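Local coordinates for bottromycin amidohydrolase (Streptomyces purpureus, PDB 6I5S), which probably hydrolyses an amide bond at a thiazoline-bearing bottromycin precursor, using a two-zinc centre, as a gatekeeper step of the biosynthesis, at residues P235-L240 with W246-D251; D251-H256 with G323-R328. All blocks are in the same frame, centred on the assembly; numbering follows the deposited sequence.

Interaction 1 of 2, residues P235-L240 with W246-D251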
loop_
_atom_site.group_PDB
_atom_site.type_symbol
_atom_site.label_atom_id
_atom_site.label_comp_id
_atom_site.label_asym_id
_atom_site.label_seq_id
_atom_site.Cartn_x
_atom_site.Cartn_y
_atom_site.Cartn_z
ATOM N N PRO A 235 -0.164 18.669 11.088
ATOM C CA PRO A 235 -0.973 18.049 12.125
ATOM C C PRO A 235 -1.989 17.077 11.545
ATOM O O PRO A 235 -2.447 17.202 10.411
ATOM C CB PRO A 235 -1.672 19.247 12.784
ATOM C CG PRO A 235 -1.698 20.257 11.784
ATOM C CD PRO A 235 -0.546 20.076 10.855
ATOM N N ASN A 236 -2.358 16.101 12.361
ATOM C CA ASN A 236 -3.478 15.233 12.030
ATOM C C ASN A 236 -4.765 16.023 12.258
ATOM O O ASN A 236 -5.357 15.999 13.354
ATOM C CB ASN A 236 -3.455 13.948 12.871
ATOM C CG ASN A 236 -4.615 13.058 12.553
ATOM O OD1 ASN A 236 -5.480 13.391 11.710
ATOM N ND2 ASN A 236 -4.657 11.908 13.201
ATOM N N VAL A 237 -5.151 16.808 11.250
ATOM C CA VAL A 237 -6.325 17.666 11.379
ATOM C C VAL A 237 -7.616 16.870 11.469
ATOM O O VAL A 237 -8.652 17.412 11.862
ATOM C CB VAL A 237 -6.391 18.664 10.198
ATOM C CG1 VAL A 237 -5.186 19.596 10.230
ATOM C CG2 VAL A 237 -6.480 17.968 8.860
ATOM N N PHE A 238 -7.577 15.560 11.196
ATOM C CA PHE A 238 -8.811 14.783 11.281
ATOM C C PHE A 238 -9.194 14.505 12.722
ATOM O O PHE A 238 -10.333 14.103 12.964
ATOM C CB PHE A 238 -8.685 13.517 10.415
ATOM C CG PHE A 238 -8.310 13.850 9.015
ATOM C CD1 PHE A 238 -9.243 14.437 8.145
ATOM C CD2 PHE A 238 -7.012 13.710 8.576
ATOM C CE1 PHE A 238 -8.877 14.833 6.867
ATOM C CE2 PHE A 238 -6.661 14.095 7.284
ATOM C CZ PHE A 238 -7.586 14.668 6.442
ATOM N N ARG A 239 -8.318 14.869 13.670
ATOM C CA ARG A 239 -8.671 14.888 15.094
ATOM C C ARG A 239 -9.487 16.107 15.470
ATOM O O ARG A 239 -9.992 16.152 16.593
ATOM C CB ARG A 239 -7.431 14.865 15.983
ATOM C CG ARG A 239 -6.628 13.559 15.877
ATOM C CD ARG A 239 -5.212 13.725 16.370
ATOM N NE ARG A 239 -5.170 14.245 17.727
ATOM C CZ ARG A 239 -5.455 13.534 18.806
ATOM N NH1 ARG A 239 -5.824 12.265 18.698
ATOM N NH2 ARG A 239 -5.384 14.102 19.999
ATOM N N LEU A 240 -9.639 17.073 14.560
ATOM C CA LEU A 240 -10.367 18.312 14.849
ATOM C C LEU A 240 -11.788 18.225 14.322
ATOM O O LEU A 240 -12.089 17.393 13.460
ATOM C CB LEU A 240 -9.671 19.527 14.195
ATOM C CG LEU A 240 -8.204 19.700 14.608
ATOM C CD1 LEU A 240 -7.488 20.632 13.678
ATOM C CD2 LEU A 240 -8.120 20.186 16.063
ATOM N N TRP A 246 -9.554 22.112 7.601
ATOM C CA TRP A 246 -8.773 22.561 6.458
ATOM C C TRP A 246 -8.175 23.941 6.704
ATOM O O TRP A 246 -7.069 24.222 6.219
ATOM C CB TRP A 246 -9.646 22.490 5.186
ATOM C CG TRP A 246 -10.134 20.997 5.005
ATOM C CD1 TRP A 246 -11.375 20.483 5.321
ATOM C CD2 TRP A 246 -9.364 19.880 4.546
ATOM N NE1 TRP A 246 -11.414 19.152 5.069
ATOM C CE2 TRP A 246 -10.189 18.749 4.612
ATOM C CE3 TRP A 246 -8.054 19.725 4.099
ATOM C CZ2 TRP A 246 -9.752 17.511 4.259
ATOM C CZ3 TRP A 246 -7.625 18.507 3.741
ATOM C CH2 TRP A 246 -8.461 17.396 3.831
ATOM N N ASP A 247 -8.865 24.785 7.489
ATOM C CA ASP A 247 -8.252 25.994 8.032
ATOM C C ASP A 247 -7.008 25.659 8.855
ATOM O O ASP A 247 -5.986 26.343 8.770
ATOM C CB ASP A 247 -9.259 26.743 8.915
ATOM C CG ASP A 247 -10.404 27.353 8.133
ATOM O OD1 ASP A 247 -10.345 27.404 6.882
ATOM O OD2 ASP A 247 -11.370 27.794 8.785
ATOM N N ALA A 248 -7.089 24.639 9.702
ATOM C CA ALA A 248 -5.939 24.241 10.501
ATOM C C ALA A 248 -4.803 23.735 9.616
ATOM O O ALA A 248 -3.628 24.017 9.859
ATOM C CB ALA A 248 -6.364 23.144 11.498
ATOM N N LEU A 249 -5.125 22.993 8.577
ATOM C CA LEU A 249 -4.068 22.550 7.677
ATOM C C LEU A 249 -3.492 23.755 6.936
ATOM O O LEU A 249 -2.270 23.892 6.825
ATOM C CB LEU A 249 -4.589 21.491 6.697
ATOM C CG LEU A 249 -3.626 20.966 5.649
ATOM C CD1 LEU A 249 -2.467 20.242 6.336
ATOM C CD2 LEU A 249 -4.301 20.001 4.606
ATOM N N ALA A 250 -4.358 24.653 6.435
ATOM C CA ALA A 250 -3.866 25.870 5.797
ATOM C C ALA A 250 -2.928 26.651 6.715
ATOM O O ALA A 250 -1.883 27.131 6.277
ATOM C CB ALA A 250 -5.039 26.744 5.372
ATOM N N ASP A 251 -3.289 26.786 7.996
ATOM C CA ASP A 251 -2.443 27.495 8.948
ATOM C C ASP A 251 -1.107 26.788 9.130
ATOM O O ASP A 251 -0.054 27.441 9.208
ATOM C CB ASP A 251 -3.167 27.603 10.279
ATOM C CG ASP A 251 -4.304 28.634 10.265
ATOM O OD1 ASP A 251 -4.480 29.386 9.252
ATOM O OD2 ASP A 251 -5.022 28.685 11.295
#
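The rings of Phe238 and Trp246 meet in an offset edge-to-face pair, the Phe238 edge turned toward the face of the tryptophan six-membered ring, with centroids 5.7 Å apart and planes at 75°. The pair packs a 3-10 turn, 237-239, against helix 245-254 just ahead in the chain, probably within a barrel domain as in other amidohydrolases. Between the rings, Phe238 CE1 comes nearest, 3.8 Å from Trp246 CZ2, which lies near the phenyl plane. One face of the phenyl ring is covered by its own neighbour, Val237 CG2, sitting above the ring centre; Trp276 of helix 273-280 also meets this ring.

An Asx turn shapes the entry to the 3-10 turn: Asn236 OD1 accepts from Phe238 N at 3.1 Å, with the donor tilted 34° from the carbonyl plane, and Asn236 is also the centre of an inverse gamma turn.

Beside the ring pair the packing is aliphatic. With CG1 of Val237 anti to its carbonyl carbon (chi1 -63°), that methyl reaches the helix, 3.9 Å from Ala248 CB and 4.1 Å from Leu249 CB. Val237 is thereby split between two jobs, one methyl on the helix and the other on the phenyl ring. Arg239, at the end of the turn, is held by a salt bridge to Asp187.

The Phe238 side chain lies about 8 Å from a bound zinc ion, which places the turn near the metal centre. Next to Val237 CG1, the small side chain of Ala248 takes a second methyl, Leu240 CD1, at 3.5 Å from its CB.

Interaction 2 of 2, residues D251-H256 with G323-R328; sequences DALRHH and GALVDR
Leu325 and Arg328 of helix 316-338 together receive Leu253, which projects from the last turn of helix 245-254. This is helix-to-helix packing, with one leucine inserted between two residues spaced three apart, and it joins the C-terminal end of the shorter helix to the middle of the longer one.

Along 323-328, Gly323 is engaged on another side, its O accepting a weak hydrogen bond from Arg277 of helix 273-280. Leu325 is the first to reach 251-256. Its CD2 lies 4.0 Å from Leu253 CD1, and the two side chains pass at a slant; the same Leu253 methyl also rests 4.0 Å from Leu325 O. Leu325 packs on Leu249 and Ala250 as well, so its contact with the shorter helix continues toward the N terminus. Val326 turns the other way, onto Trp276, Arg277 and Thr280. Asp327 also serves helix 273-280, its OD1 forming a salt bridge with the same Arg277.

Arg328 closes the segment and is the polar part of the contact. The chain bends at chi3 (64°), which brings the guanidinium back over Leu253 instead of letting it run straight on. Leu253 CB lies over one face of the group, 3.6 Å above the plane and offset toward the rim, with NH1 the nearest nitrogen at 3.7 Å from that CB. The charged group thus rests on aliphatic carbon while its amino end reaches the helix terminus.

Leu253 O already accepts from His256 N at 3.0 Å, just where His255 leaves helical geometry. A positive charge at this carbonyl end probably suits the helix dipole, although the bond from Arg328 NH2 to Leu253 O is weak, 3.4 Å long and bent to 127°.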
loop_
_atom_site.group_PDB
_atom_site.type_symbol
_atom_site.label_atom_id
_atom_site.label_comp_id
_atom_site.label_asym_id
_atom_site.label_seq_id
_atom_site.Cartn_x
_atom_site.Cartn_y
_atom_site.Cartn_z
ATOM N N ASP A 251 -3.289 26.786 7.996
ATOM C CA ASP A 251 -2.443 27.495 8.948
ATOM C C ASP A 251 -1.107 26.788 9.130
ATOM O O ASP A 251 -0.054 27.441 9.208
ATOM C CB ASP A 251 -3.167 27.603 10.279
ATOM C CG ASP A 251 -4.304 28.634 10.265
ATOM O OD1 ASP A 251 -4.480 29.386 9.252
ATOM O OD2 ASP A 251 -5.022 28.685 11.295
ATOM N N ALA A 252 -1.131 25.457 9.240
ATOM C CA ALA A 252 0.101 24.699 9.389
ATOM C C ALA A 252 1.021 24.922 8.197
ATOM O O ALA A 252 2.232 25.126 8.349
ATOM C CB ALA A 252 -0.228 23.213 9.538
ATOM N N LEU A 253 0.464 24.884 6.991
ATOM C CA LEU A 253 1.298 25.049 5.813
ATOM C C LEU A 253 1.784 26.484 5.696
ATOM O O LEU A 253 2.922 26.717 5.284
ATOM C CB LEU A 253 0.523 24.623 4.571
ATOM C CG LEU A 253 0.194 23.126 4.504
ATOM C CD1 LEU A 253 -0.784 22.781 3.416
ATOM C CD2 LEU A 253 1.465 22.349 4.301
ATOM N N ARG A 254 0.940 27.447 6.073
ATOM C CA ARG A 254 1.362 28.842 6.132
ATOM C C ARG A 254 2.645 28.971 6.940
ATOM O O ARG A 254 3.561 29.701 6.548
ATOM C CB ARG A 254 0.222 29.699 6.720
ATOM C CG ARG A 254 0.596 31.047 7.331
ATOM C CD ARG A 254 1.043 32.021 6.306
ATOM N NE ARG A 254 1.175 33.368 6.857
ATOM C CZ ARG A 254 2.193 33.776 7.606
ATOM N NH1 ARG A 254 3.171 32.935 7.906
ATOM N NH2 ARG A 254 2.235 35.031 8.057
ATOM N N HIS A 255 2.750 28.241 8.062
ATOM C CA HIS A 255 3.930 28.309 8.921
ATOM C C HIS A 255 4.961 27.237 8.594
ATOM O O HIS A 255 5.704 26.808 9.481
ATOM C CB HIS A 255 3.519 28.222 10.394
ATOM C CG HIS A 255 2.674 29.373 10.854
ATOM N ND1 HIS A 255 3.172 30.654 11.001
ATOM C CD2 HIS A 255 1.362 29.439 11.188
ATOM C CE1 HIS A 255 2.201 31.461 11.401
ATOM N NE2 HIS A 255 1.094 30.747 11.528
ATOM N N HIS A 256 5.045 26.806 7.338
ATOM C CA HIS A 256 5.971 25.752 6.950
ATOM C C HIS A 256 6.925 26.249 5.874
ATOM O O HIS A 256 6.513 26.960 4.949
ATOM C CB HIS A 256 5.192 24.514 6.457
ATOM C CG HIS A 256 6.065 23.340 6.146
ATOM N ND1 HIS A 256 6.598 23.120 4.895
ATOM C CD2 HIS A 256 6.521 22.335 6.932
ATOM C CE1 HIS A 256 7.339 22.026 4.920
ATOM N NE2 HIS A 256 7.308 21.531 6.146
ATOM N N GLY A 323 -8.138 20.957 -2.523
ATOM C CA GLY A 323 -7.248 20.296 -3.463
ATOM C C GLY A 323 -5.882 20.958 -3.538
ATOM O O GLY A 323 -4.853 20.270 -3.615
ATOM N N ALA A 324 -5.854 22.306 -3.525
ATOM C CA ALA A 324 -4.583 23.025 -3.511
ATOM C C ALA A 324 -3.752 22.708 -2.265
ATOM O O ALA A 324 -2.515 22.693 -2.333
ATOM C CB ALA A 324 -4.823 24.526 -3.595
ATOM N N LEU A 325 -4.396 22.508 -1.118
ATOM C CA LEU A 325 -3.626 22.122 0.075
ATOM C C LEU A 325 -2.998 20.733 -0.092
ATOM O O LEU A 325 -1.849 20.499 0.295
ATOM C CB LEU A 325 -4.522 22.184 1.320
ATOM C CG LEU A 325 -5.124 23.555 1.648
ATOM C CD1 LEU A 325 -6.128 23.427 2.768
ATOM C CD2 LEU A 325 -4.061 24.534 2.003
ATOM N N VAL A 326 -3.725 19.787 -0.677
ATOM C CA VAL A 326 -3.149 18.462 -0.884
ATOM C C VAL A 326 -2.048 18.525 -1.932
ATOM O O VAL A 326 -1.043 17.809 -1.810
ATOM C CB VAL A 326 -4.242 17.460 -1.226
ATOM C CG1 VAL A 326 -3.673 16.092 -1.525
ATOM C CG2 VAL A 326 -5.226 17.383 -0.087
ATOM N N ASP A 327 -2.176 19.407 -2.943
ATOM C CA ASP A 327 -1.072 19.609 -3.869
ATOM C C ASP A 327 0.191 20.032 -3.118
ATOM O O ASP A 327 1.299 19.590 -3.437
ATOM C CB ASP A 327 -1.437 20.667 -4.910
ATOM C CG ASP A 327 -2.492 20.195 -5.918
ATOM O OD1 ASP A 327 -2.723 18.967 -6.079
ATOM O OD2 ASP A 327 -3.058 21.078 -6.595
ATOM N N ARG A 328 0.050 20.950 -2.169
ATOM C CA ARG A 328 1.188 21.394 -1.358
ATOM C C ARG A 328 1.775 20.259 -0.534
ATOM O O ARG A 328 2.990 20.199 -0.351
ATOM C CB ARG A 328 0.775 22.549 -0.436
ATOM C CG ARG A 328 0.462 23.848 -1.245
ATOM C CD ARG A 328 0.226 25.063 -0.383
ATOM N NE ARG A 328 1.430 25.393 0.355
ATOM C CZ ARG A 328 1.477 26.288 1.325
ATOM N NH1 ARG A 328 0.374 26.942 1.662
ATOM N NH2 ARG A 328 2.620 26.514 1.953
#

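How the interactions relate
Following the chain from the N terminus, the loop after strand 226-228 supplies 235-240, and interaction 1 closes a short return of the chain onto helix 245-254 with five residues between its segments. Interaction 2 opens on the same helix, sharing Asp251, and closes a much longer loop of 66 intervening residues, which includes helix 273-280, at helix 316-338. The two closures follow in series, neither crossing nor enclosing the other. Their centres are 10 Å apart, and they touch directly where Pro235 meets Ala252 and where Trp246 O meets Leu325 CD1. Helix 245-254 is therefore the shared element, with the loop near the zinc site on one flank and helix 316-338 on another.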